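Local atomic coordinates of glycosyl hydrolases family 31 family protein (Aspergillus niger, PDB entry 6DRU), a protein that catalyses hydrolysis of terminal alpha-D-xylose residues from the non-reducing end of xyloglucan oligosaccharides. Residues G28-A33 / S45-P50; Q148-G153 / P616-F621; E539-W544 / W575-S580. All coordinates share one frame; numbering follows the deposited sequence.

Contact 1 (G28-A33 / S45-P50); sequences GFRVRA and SFIYDP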
loop_
_atom_site.group_PDB
_atom_site.type_symbol
_atom_site.label_atom_id
_atom_site.label_comp_id
_atom_site.label_asym_id
_atom_site.label_seq_id
_atom_site.Cartn_x
_atom_site.Cartn_y
_atom_site.Cartn_z
ATOM N N GLY A 28 22.470 7.081 -31.210
ATOM C CA GLY A 28 21.683 6.727 -30.044
ATOM C C GLY A 28 21.172 7.942 -29.302
ATOM O O GLY A 28 21.785 9.012 -29.313
ATOM N N PHE A 29 20.021 7.761 -28.655
ATOM C CA PHE A 29 19.447 8.745 -27.749
ATOM C C PHE A 29 19.176 8.089 -26.403
ATOM O O PHE A 29 18.791 6.917 -26.340
ATOM C CB PHE A 29 18.150 9.343 -28.304
ATOM C CG PHE A 29 18.369 10.458 -29.285
ATOM C CD1 PHE A 29 19.041 11.607 -28.905
ATOM C CD2 PHE A 29 17.898 10.360 -30.583
ATOM C CE1 PHE A 29 19.245 12.638 -29.805
ATOM C CE2 PHE A 29 18.097 11.387 -31.487
ATOM C CZ PHE A 29 18.771 12.528 -31.096
ATOM N N ARG A 30 19.389 8.843 -25.329
ATOM C CA ARG A 30 19.065 8.404 -23.979
ATOM C C ARG A 30 17.941 9.271 -23.431
ATOM O O ARG A 30 18.035 10.503 -23.454
ATOM C CB ARG A 30 20.286 8.479 -23.061
ATOM C CG ARG A 30 20.011 7.967 -21.659
ATOM C CD ARG A 30 21.194 8.184 -20.736
ATOM N NE ARG A 30 21.036 7.443 -19.490
ATOM C CZ ARG A 30 21.831 7.576 -18.434
ATOM N NH1 ARG A 30 22.844 8.431 -18.468
ATOM N NH2 ARG A 30 21.610 6.857 -17.342
ATOM N N VAL A 31 16.883 8.631 -22.941
ATOM C CA VAL A 31 15.695 9.320 -22.451
ATOM C C VAL A 31 15.512 8.991 -20.978
ATOM O O VAL A 31 15.544 7.818 -20.589
ATOM C CB VAL A 31 14.442 8.935 -23.258
ATOM C CG1 VAL A 31 13.204 9.579 -22.658
ATOM C CG2 VAL A 31 14.603 9.347 -24.708
ATOM N N ARG A 32 15.327 10.028 -20.163
ATOM C CA ARG A 32 15.035 9.882 -18.744
ATOM C C ARG A 32 13.862 10.778 -18.378
ATOM O O ARG A 32 13.779 11.922 -18.836
ATOM C CB ARG A 32 16.261 10.217 -17.883
ATOM C CG ARG A 32 17.244 9.063 -17.767
ATOM C CD ARG A 32 18.475 9.430 -16.958
ATOM N NE ARG A 32 19.342 10.362 -17.670
ATOM C CZ ARG A 32 20.545 10.735 -17.245
ATOM N NH1 ARG A 32 21.030 10.251 -16.110
ATOM N NH2 ARG A 32 21.265 11.590 -17.959
ATOM N N ALA A 33 12.955 10.252 -17.558
ATOM C CA ALA A 33 11.749 10.970 -17.175
ATOM C C ALA A 33 11.421 10.688 -15.717
ATOM O O ALA A 33 11.626 9.572 -15.233
ATOM C CB ALA A 33 10.560 10.579 -18.066
ATOM N N SER A 45 22.294 1.982 -12.600
ATOM C CA SER A 45 22.340 2.062 -14.051
ATOM C C SER A 45 23.265 0.978 -14.577
ATOM O O SER A 45 24.272 0.646 -13.944
ATOM C CB SER A 45 22.824 3.437 -14.531
ATOM O OG SER A 45 22.909 3.485 -15.945
ATOM N N PHE A 46 22.909 0.418 -15.729
ATOM C CA PHE A 46 23.671 -0.661 -16.340
ATOM C C PHE A 46 24.362 -0.227 -17.625
ATOM O O PHE A 46 24.956 -1.067 -18.310
ATOM C CB PHE A 46 22.760 -1.862 -16.599
ATOM C CG PHE A 46 22.154 -2.437 -15.349
ATOM C CD1 PHE A 46 22.863 -3.339 -14.570
ATOM C CD2 PHE A 46 20.880 -2.066 -14.945
ATOM C CE1 PHE A 46 22.311 -3.866 -13.414
ATOM C CE2 PHE A 46 20.321 -2.590 -13.790
ATOM C CZ PHE A 46 21.038 -3.490 -13.024
ATOM N N ILE A 47 24.302 1.057 -17.967
ATOM C CA ILE A 47 24.934 1.573 -19.174
ATOM C C ILE A 47 26.116 2.450 -18.784
ATOM O O ILE A 47 26.161 3.021 -17.688
ATOM C CB ILE A 47 23.939 2.355 -20.060
ATOM C CG1 ILE A 47 23.467 3.621 -19.348
ATOM C CG2 ILE A 47 22.758 1.474 -20.437
ATOM C CD1 ILE A 47 22.723 4.581 -20.249
ATOM N N TYR A 48 27.081 2.549 -19.695
ATOM C CA TYR A 48 28.292 3.325 -19.473
ATOM C C TYR A 48 28.078 4.773 -19.896
ATOM O O TYR A 48 27.473 5.045 -20.936
ATOM C CB TYR A 48 29.466 2.725 -20.252
ATOM C CG TYR A 48 29.993 1.426 -19.684
ATOM C CD1 TYR A 48 29.361 0.219 -19.952
ATOM C CD2 TYR A 48 31.128 1.406 -18.884
ATOM C CE1 TYR A 48 29.840 -0.970 -19.434
ATOM C CE2 TYR A 48 31.615 0.222 -18.363
ATOM C CZ TYR A 48 30.968 -0.963 -18.640
ATOM O OH TYR A 48 31.450 -2.144 -18.122
ATOM N N ASP A 49 28.584 5.697 -19.086
ATOM C CA ASP A 49 28.546 7.125 -19.403
ATOM C C ASP A 49 29.939 7.705 -19.204
ATOM O O ASP A 49 30.395 7.825 -18.048
ATOM C CB ASP A 49 27.522 7.862 -18.546
ATOM C CG ASP A 49 27.313 9.295 -18.996
ATOM O OD1 ASP A 49 27.802 9.653 -20.089
ATOM O OD2 ASP A 49 26.657 10.063 -18.258
ATOM N N PRO A 50 30.653 8.069 -20.281
ATOM C CA PRO A 50 30.188 7.948 -21.665
ATOM C C PRO A 50 30.247 6.504 -22.145
ATOM O O PRO A 50 30.888 5.688 -21.481
ATOM C CB PRO A 50 31.171 8.828 -22.437
ATOM C CG PRO A 50 32.435 8.710 -21.663
ATOM C CD PRO A 50 32.030 8.592 -20.212
#

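Contact 2 (Q148-G153 / P616-F621); sequences QIYGTG and PLYMDF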
loop_
_atom_site.group_PDB
_atom_site.type_symbol
_atom_site.label_atom_id
_atom_site.label_comp_id
_atom_site.label_asym_id
_atom_site.label_seq_id
_atom_site.Cartn_x
_atom_site.Cartn_y
_atom_site.Cartn_z
ATOM N N GLN A 148 9.505 -7.836 -35.636
ATOM C CA GLN A 148 10.152 -8.992 -35.035
ATOM C C GLN A 148 11.070 -8.530 -33.913
ATOM O O GLN A 148 11.812 -7.555 -34.069
ATOM C CB GLN A 148 10.943 -9.789 -36.078
ATOM C CG GLN A 148 10.081 -10.389 -37.175
ATOM C CD GLN A 148 10.867 -11.287 -38.108
ATOM O OE1 GLN A 148 11.866 -11.891 -37.715
ATOM N NE2 GLN A 148 10.424 -11.372 -39.356
ATOM N N ILE A 149 11.016 -9.231 -32.785
ATOM C CA ILE A 149 11.764 -8.868 -31.587
ATOM C C ILE A 149 12.733 -9.998 -31.269
ATOM O O ILE A 149 12.316 -11.153 -31.116
ATOM C CB ILE A 149 10.834 -8.597 -30.395
ATOM C CG1 ILE A 149 9.801 -7.524 -30.754
ATOM C CG2 ILE A 149 11.639 -8.190 -29.177
ATOM C CD1 ILE A 149 10.408 -6.223 -31.224
ATOM N N TYR A 150 14.017 -9.667 -31.165
ATOM C CA TYR A 150 15.063 -10.627 -30.843
ATOM C C TYR A 150 15.744 -10.230 -29.541
ATOM O O TYR A 150 16.011 -9.047 -29.307
ATOM C CB TYR A 150 16.109 -10.711 -31.960
ATOM C CG TYR A 150 15.529 -10.820 -33.350
ATOM C CD1 TYR A 150 14.522 -11.732 -33.634
ATOM C CD2 TYR A 150 15.988 -10.008 -34.381
ATOM C CE1 TYR A 150 13.989 -11.833 -34.904
ATOM C CE2 TYR A 150 15.461 -10.102 -35.654
ATOM C CZ TYR A 150 14.462 -11.016 -35.911
ATOM O OH TYR A 150 13.936 -11.112 -37.178
ATOM N N GLY A 151 16.039 -11.222 -28.704
ATOM C CA GLY A 151 16.719 -10.975 -27.447
ATOM C C GLY A 151 15.852 -11.219 -26.232
ATOM O O GLY A 151 15.307 -12.314 -26.058
ATOM N N THR A 152 15.727 -10.197 -25.380
ATOM C CA THR A 152 14.913 -10.219 -24.163
ATOM C C THR A 152 15.418 -11.220 -23.123
ATOM O O THR A 152 14.674 -11.596 -22.210
ATOM C CB THR A 152 13.433 -10.490 -24.474
ATOM O OG1 THR A 152 13.253 -11.869 -24.824
ATOM C CG2 THR A 152 12.950 -9.611 -25.622
ATOM N N GLY A 153 16.667 -11.656 -23.227
ATOM C CA GLY A 153 17.210 -12.613 -22.281
ATOM C C GLY A 153 17.005 -14.051 -22.719
ATOM O O GLY A 153 16.827 -14.365 -23.899
ATOM N N PRO A 616 22.340 -16.319 -34.702
ATOM C CA PRO A 616 21.107 -16.644 -35.425
ATOM C C PRO A 616 21.222 -16.244 -36.888
ATOM O O PRO A 616 21.963 -15.327 -37.249
ATOM C CB PRO A 616 20.038 -15.823 -34.694
ATOM C CG PRO A 616 20.797 -14.760 -33.962
ATOM C CD PRO A 616 22.103 -15.382 -33.593
ATOM N N LEU A 617 20.469 -16.949 -37.735
ATOM C CA LEU A 617 20.664 -16.847 -39.178
ATOM C C LEU A 617 20.327 -15.468 -39.734
ATOM O O LEU A 617 20.814 -15.122 -40.815
ATOM C CB LEU A 617 19.833 -17.909 -39.900
ATOM C CG LEU A 617 20.230 -19.360 -39.621
ATOM C CD1 LEU A 617 19.398 -20.320 -40.457
ATOM C CD2 LEU A 617 21.716 -19.569 -39.873
ATOM N N TYR A 618 19.515 -14.672 -39.034
ATOM C CA TYR A 618 19.171 -13.357 -39.561
ATOM C C TYR A 618 20.346 -12.390 -39.521
ATOM O O TYR A 618 20.343 -11.400 -40.260
ATOM C CB TYR A 618 17.977 -12.765 -38.801
ATOM C CG TYR A 618 18.175 -12.595 -37.308
ATOM C CD1 TYR A 618 18.931 -11.545 -36.799
ATOM C CD2 TYR A 618 17.583 -13.471 -36.407
ATOM C CE1 TYR A 618 19.107 -11.383 -35.440
ATOM C CE2 TYR A 618 17.751 -13.313 -35.043
ATOM C CZ TYR A 618 18.516 -12.269 -34.566
ATOM O OH TYR A 618 18.692 -12.106 -33.211
ATOM N N MET A 619 21.353 -12.654 -38.687
ATOM C CA MET A 619 22.459 -11.713 -38.565
ATOM C C MET A 619 23.394 -11.768 -39.766
ATOM O O MET A 619 24.078 -10.782 -40.060
ATOM C CB MET A 619 23.238 -11.980 -37.280
ATOM C CG MET A 619 22.518 -11.520 -36.029
ATOM S SD MET A 619 23.652 -11.223 -34.665
ATOM C CE MET A 619 24.405 -12.826 -34.560
ATOM N N ASP A 620 23.446 -12.904 -40.463
ATOM C CA ASP A 620 24.360 -13.069 -41.584
ATOM C C ASP A 620 23.679 -13.221 -42.936
ATOM O O ASP A 620 24.335 -13.004 -43.960
ATOM C CB ASP A 620 25.267 -14.289 -41.358
ATOM C CG ASP A 620 26.423 -13.993 -40.420
ATOM O OD1 ASP A 620 26.936 -12.853 -40.445
ATOM O OD2 ASP A 620 26.824 -14.905 -39.665
ATOM N N PHE A 621 22.390 -13.573 -42.977
ATOM C CA PHE A 621 21.746 -13.880 -44.248
ATOM C C PHE A 621 20.372 -13.234 -44.398
ATOM O O PHE A 621 19.589 -13.667 -45.250
ATOM C CB PHE A 621 21.622 -15.397 -44.444
ATOM C CG PHE A 621 22.893 -16.156 -44.176
ATOM C CD1 PHE A 621 23.963 -16.078 -45.051
ATOM C CD2 PHE A 621 23.009 -16.966 -43.057
ATOM C CE1 PHE A 621 25.132 -16.779 -44.808
ATOM C CE2 PHE A 621 24.177 -17.673 -42.810
ATOM C CZ PHE A 621 25.239 -17.578 -43.688
#

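Contact 3 (E539-W544 / W575-S580); sequences ELYVRW and WSYGAS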
loop_
_atom_site.group_PDB
_atom_site.type_symbol
_atom_site.label_atom_id
_atom_site.label_comp_id
_atom_site.label_asym_id
_atom_site.label_seq_id
_atom_site.Cartn_x
_atom_site.Cartn_y
_atom_site.Cartn_z
ATOM N N GLU A 539 22.013 -42.703 -26.774
ATOM C CA GLU A 539 21.866 -42.017 -28.055
ATOM C C GLU A 539 21.667 -40.521 -27.852
ATOM O O GLU A 539 22.322 -39.700 -28.506
ATOM C CB GLU A 539 20.693 -42.613 -28.834
ATOM C CG GLU A 539 20.466 -41.977 -30.197
ATOM C CD GLU A 539 19.131 -42.358 -30.803
ATOM O OE1 GLU A 539 18.298 -42.951 -30.083
ATOM O OE2 GLU A 539 18.911 -42.066 -31.998
ATOM N N LEU A 540 20.769 -40.149 -26.936
ATOM C CA LEU A 540 20.503 -38.737 -26.674
ATOM C C LEU A 540 21.751 -38.013 -26.187
ATOM O O LEU A 540 22.035 -36.891 -26.622
ATOM C CB LEU A 540 19.372 -38.598 -25.656
ATOM C CG LEU A 540 19.052 -37.179 -25.180
ATOM C CD1 LEU A 540 18.748 -36.256 -26.352
ATOM C CD2 LEU A 540 17.895 -37.198 -24.194
ATOM N N TYR A 541 22.509 -38.633 -25.278
ATOM C CA TYR A 541 23.680 -37.965 -24.722
ATOM C C TYR A 541 24.740 -37.717 -25.787
ATOM O O TYR A 541 25.359 -36.647 -25.817
ATOM C CB TYR A 541 24.266 -38.783 -23.572
ATOM C CG TYR A 541 25.487 -38.134 -22.961
ATOM C CD1 TYR A 541 25.360 -37.088 -22.058
ATOM C CD2 TYR A 541 26.767 -38.553 -23.300
ATOM C CE1 TYR A 541 26.471 -36.484 -21.503
ATOM C CE2 TYR A 541 27.884 -37.955 -22.751
ATOM C CZ TYR A 541 27.729 -36.921 -21.852
ATOM O OH TYR A 541 28.836 -36.319 -21.299
ATOM N N VAL A 542 24.969 -38.693 -26.668
ATOM C CA VAL A 542 26.001 -38.534 -27.689
ATOM C C VAL A 542 25.611 -37.441 -28.676
ATOM O O VAL A 542 26.457 -36.656 -29.120
ATOM C CB VAL A 542 26.267 -39.879 -28.389
ATOM C CG1 VAL A 542 27.137 -39.680 -29.618
ATOM C CG2 VAL A 542 26.934 -40.846 -27.422
ATOM N N ARG A 543 24.324 -37.359 -29.022
ATOM C CA ARG A 543 23.849 -36.243 -29.833
ATOM C C ARG A 543 24.051 -34.918 -29.108
ATOM O O ARG A 543 24.482 -33.927 -29.709
ATOM C CB ARG A 543 22.374 -36.436 -30.185
ATOM C CG ARG A 543 22.079 -37.637 -31.067
ATOM C CD ARG A 543 22.675 -37.465 -32.451
ATOM N NE ARG A 543 22.093 -38.401 -33.406
ATOM C CZ ARG A 543 22.441 -38.474 -34.685
ATOM N NH1 ARG A 543 23.373 -37.662 -35.167
ATOM N NH2 ARG A 543 21.857 -39.356 -35.485
ATOM N N TRP A 544 23.747 -34.888 -27.808
ATOM C CA TRP A 544 23.853 -33.657 -27.032
ATOM C C TRP A 544 25.311 -33.256 -26.831
ATOM O O TRP A 544 25.675 -32.089 -27.012
ATOM C CB TRP A 544 23.146 -33.843 -25.689
ATOM C CG TRP A 544 22.567 -32.596 -25.101
ATOM C CD1 TRP A 544 23.127 -31.352 -25.091
ATOM C CD2 TRP A 544 21.310 -32.475 -24.425
ATOM N NE1 TRP A 544 22.296 -30.464 -24.452
ATOM C CE2 TRP A 544 21.173 -31.129 -24.034
ATOM C CE3 TRP A 544 20.285 -33.375 -24.115
ATOM C CZ2 TRP A 544 20.054 -30.661 -23.349
ATOM C CZ3 TRP A 544 19.176 -32.909 -23.434
ATOM C CH2 TRP A 544 19.069 -31.566 -23.060
ATOM N N TRP A 575 33.736 -42.253 -20.583
ATOM C CA TRP A 575 33.787 -43.705 -20.675
ATOM C C TRP A 575 32.616 -44.382 -19.974
ATOM O O TRP A 575 32.635 -45.603 -19.798
ATOM C CB TRP A 575 35.104 -44.218 -20.089
ATOM C CG TRP A 575 35.398 -43.642 -18.748
ATOM C CD1 TRP A 575 34.945 -44.092 -17.544
ATOM C CD2 TRP A 575 36.217 -42.501 -18.469
ATOM N NE1 TRP A 575 35.428 -43.300 -16.531
ATOM C CE2 TRP A 575 36.214 -42.317 -17.072
ATOM C CE3 TRP A 575 36.953 -41.617 -19.264
ATOM C CZ2 TRP A 575 36.917 -41.285 -16.453
ATOM C CZ3 TRP A 575 37.652 -40.594 -18.648
ATOM C CH2 TRP A 575 37.629 -40.436 -17.256
ATOM N N SER A 576 31.602 -43.622 -19.569
ATOM C CA SER A 576 30.500 -44.147 -18.776
ATOM C C SER A 576 29.240 -44.398 -19.594
ATOM O O SER A 576 28.183 -44.666 -19.013
ATOM C CB SER A 576 30.191 -43.195 -17.618
ATOM O OG SER A 576 31.349 -42.944 -16.841
ATOM N N TYR A 577 29.320 -44.323 -20.922
ATOM C CA TYR A 577 28.142 -44.416 -21.777
ATOM C C TYR A 577 28.234 -45.584 -22.751
ATOM O O TYR A 577 27.693 -45.525 -23.856
ATOM C CB TYR A 577 27.925 -43.104 -22.532
ATOM C CG TYR A 577 27.485 -41.972 -21.637
ATOM C CD1 TYR A 577 28.412 -41.228 -20.919
ATOM C CD2 TYR A 577 26.141 -41.654 -21.501
ATOM C CE1 TYR A 577 28.014 -40.196 -20.094
ATOM C CE2 TYR A 577 25.733 -40.623 -20.680
ATOM C CZ TYR A 577 26.673 -39.898 -19.979
ATOM O OH TYR A 577 26.269 -38.871 -19.159
ATOM N N GLY A 578 28.906 -46.651 -22.353
ATOM C CA GLY A 578 29.043 -47.811 -23.208
ATOM C C GLY A 578 30.366 -47.818 -23.950
ATOM O O GLY A 578 30.910 -46.773 -24.326
ATOM N N ALA A 579 30.898 -49.023 -24.168
ATOM C CA ALA A 579 32.191 -49.151 -24.832
ATOM C C ALA A 579 32.145 -48.630 -26.262
ATOM O O ALA A 579 33.134 -48.069 -26.748
ATOM C CB ALA A 579 32.651 -50.608 -24.810
ATOM N N SER A 580 31.012 -48.801 -26.949
ATOM C CA SER A 580 30.910 -48.347 -28.333
ATOM C C SER A 580 30.847 -46.829 -28.430
ATOM O O SER A 580 31.235 -46.259 -29.457
ATOM C CB SER A 580 29.681 -48.965 -29.001
ATOM O OG SER A 580 28.495 -48.622 -28.305
#

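Contact 1 (G28-A33 / S45-P50)
The guanidinium of Arg-30 has Ile-47 CD1 on one face, displaced from the middle toward NE, where Arg-30 NE and Ile-47 CD1 are 3.4 Å apart. The opposite face carries the guanidinium of Arg-32, two residues further along the same strand, with Arg-32 CZ 3.5 Å above the plane of the Arg-30 group. Near that plane, at the edge, stands Asp-49 OD2, 4.2 Å from Arg-30 NH1. This is too long for a salt bridge, and the carboxylate is turned 82° from the guanidinium, nearly perpendicular to it. Ser-45 OG approaches obliquely near NH2. With CG anti to the backbone N (chi1 -177°), the extended chain carries the Arg-30 guanidinium from the strand to the loop.

Segment 28-33 is a central strand of the eight-stranded mixed sheet, hydrogen-bonded between strands 17-23 and 216-222, consistent with the N-terminal beta-sandwich domain of GH31 enzymes; segment 45-50 belongs to the loop that follows it and passes over one side of that sheet. Arg-30 NH2 makes a salt bridge to Asp-217, on the neighbouring strand 216-222. Asp-49 accepts the backbone N-H groups of His-60 and Gly-61, and Ser-45 OG is hydrogen-bonded to Asn-192. Beside Arg-30, Ile-47 also rests on Val-219 of strand 216-222.

Contact 2 (Q148-G153 / P616-F621)
Tyr-150 and Tyr-618 lie face against face in an offset stack, their ring centroids 3.9 Å apart and their planes 15° from parallel. The two side chains run past each other in opposite directions, which puts the phenol end of Tyr-618 over the root of Tyr-150: the hydroxyl OH of Tyr-618 sits by Tyr-150 CB and CG, and its CZ is 3.4 Å from Tyr-150 CD2. In return, CE2 of Tyr-150 lies over the middle of the Tyr-618 ring. No hydrogen bond crosses between the segments, and this pair makes the whole contact. Tyr-618 reaches out from its backbone with CG between the N and the carbonyl carbon (chi1 59°).

Further out, Tyr-228 meets the Tyr-618 ring edge-to-face, and Ala-507 of helix 492-508 touches both tyrosines. Met-182 of strand 176-183 packs on Tyr-618, and Val-632 of helix 628-633 on Tyr-150. The stack thus joins strand 149-151, an outermost strand of the eight-stranded sheet, to the short helix 618-621 of the C-terminal family region, with barrel helix 492-508 and helix 628-633 packed around it.

Contact 3 (E539-W544 / W575-S580)
Tyr-541 faces Tyr-577 from the side of helix 535-548, and the helix leads up to it in an ordinary alpha-helical course. Glu-539 opens the segment; its carbonyl O accepts the N-H of Arg-543, just as Leu-540 O accepts that of Trp-544, so the backbone carrying Tyr-541 is held regular on both sides. Leu-540 turns instead to Trp-492 at the start of helix 492-508.

At Tyr-541, CG is anti to the backbone N (chi1 180°), and the ring projects from the helix to lie almost exactly parallel to that of Tyr-577, the planes only 4° apart and the centroids separated by 3.8 Å. It is an offset stack in which the side-chain axes cross at about a right angle and each ring puts an atom over the middle of the other, Tyr-577 CZ over the Tyr-541 ring and Tyr-541 CD2 over the Tyr-577 ring. CE2 of Tyr-577 comes to 3.4 Å from CG of Tyr-541, while the Tyr-577 hydroxyl reaches across the face to 3.4 Å from CE1 of Tyr-541. Ile-585 of helix 582-594 touches both rings, and the side chain of Tyr-577 lies about 13 Å from the bound xylose, within the TIM-barrel family region.

Each phenol has its own polar partner away from the stack: Tyr-541 OH is hydrogen-bonded to Thr-556 OG1, and Tyr-577 OH receives the N-H of Arg-560 NE. The contact itself is therefore apolar face-to-face packing between two buried rings, with their hydroxyls satisfied outside it; the arginine may draw electron density from the Tyr-577 ring and so make its stacking on Tyr-541 somewhat more favourable.

Contacts 1 and 2 both reach the eight-stranded sheet, contact 1 at a central strand and contact 2 at an outermost one, with their centres about 23 Å apart. Contact 3 belongs to the barrel region and lies on the other side of the chain's centre from contact 1. Contacts 2 and 3 are buried tyrosine stacks, but the first links parts 463 residues apart in sequence, while the second joins a helix to a loop only 31 residues further on. Helix 492-508 passes near both. Contact 1 is only partly buried and differs in kind: a charged flat group meets an aliphatic methyl, and carboxylate and hydroxyl groups beside it bind other parts of the chain.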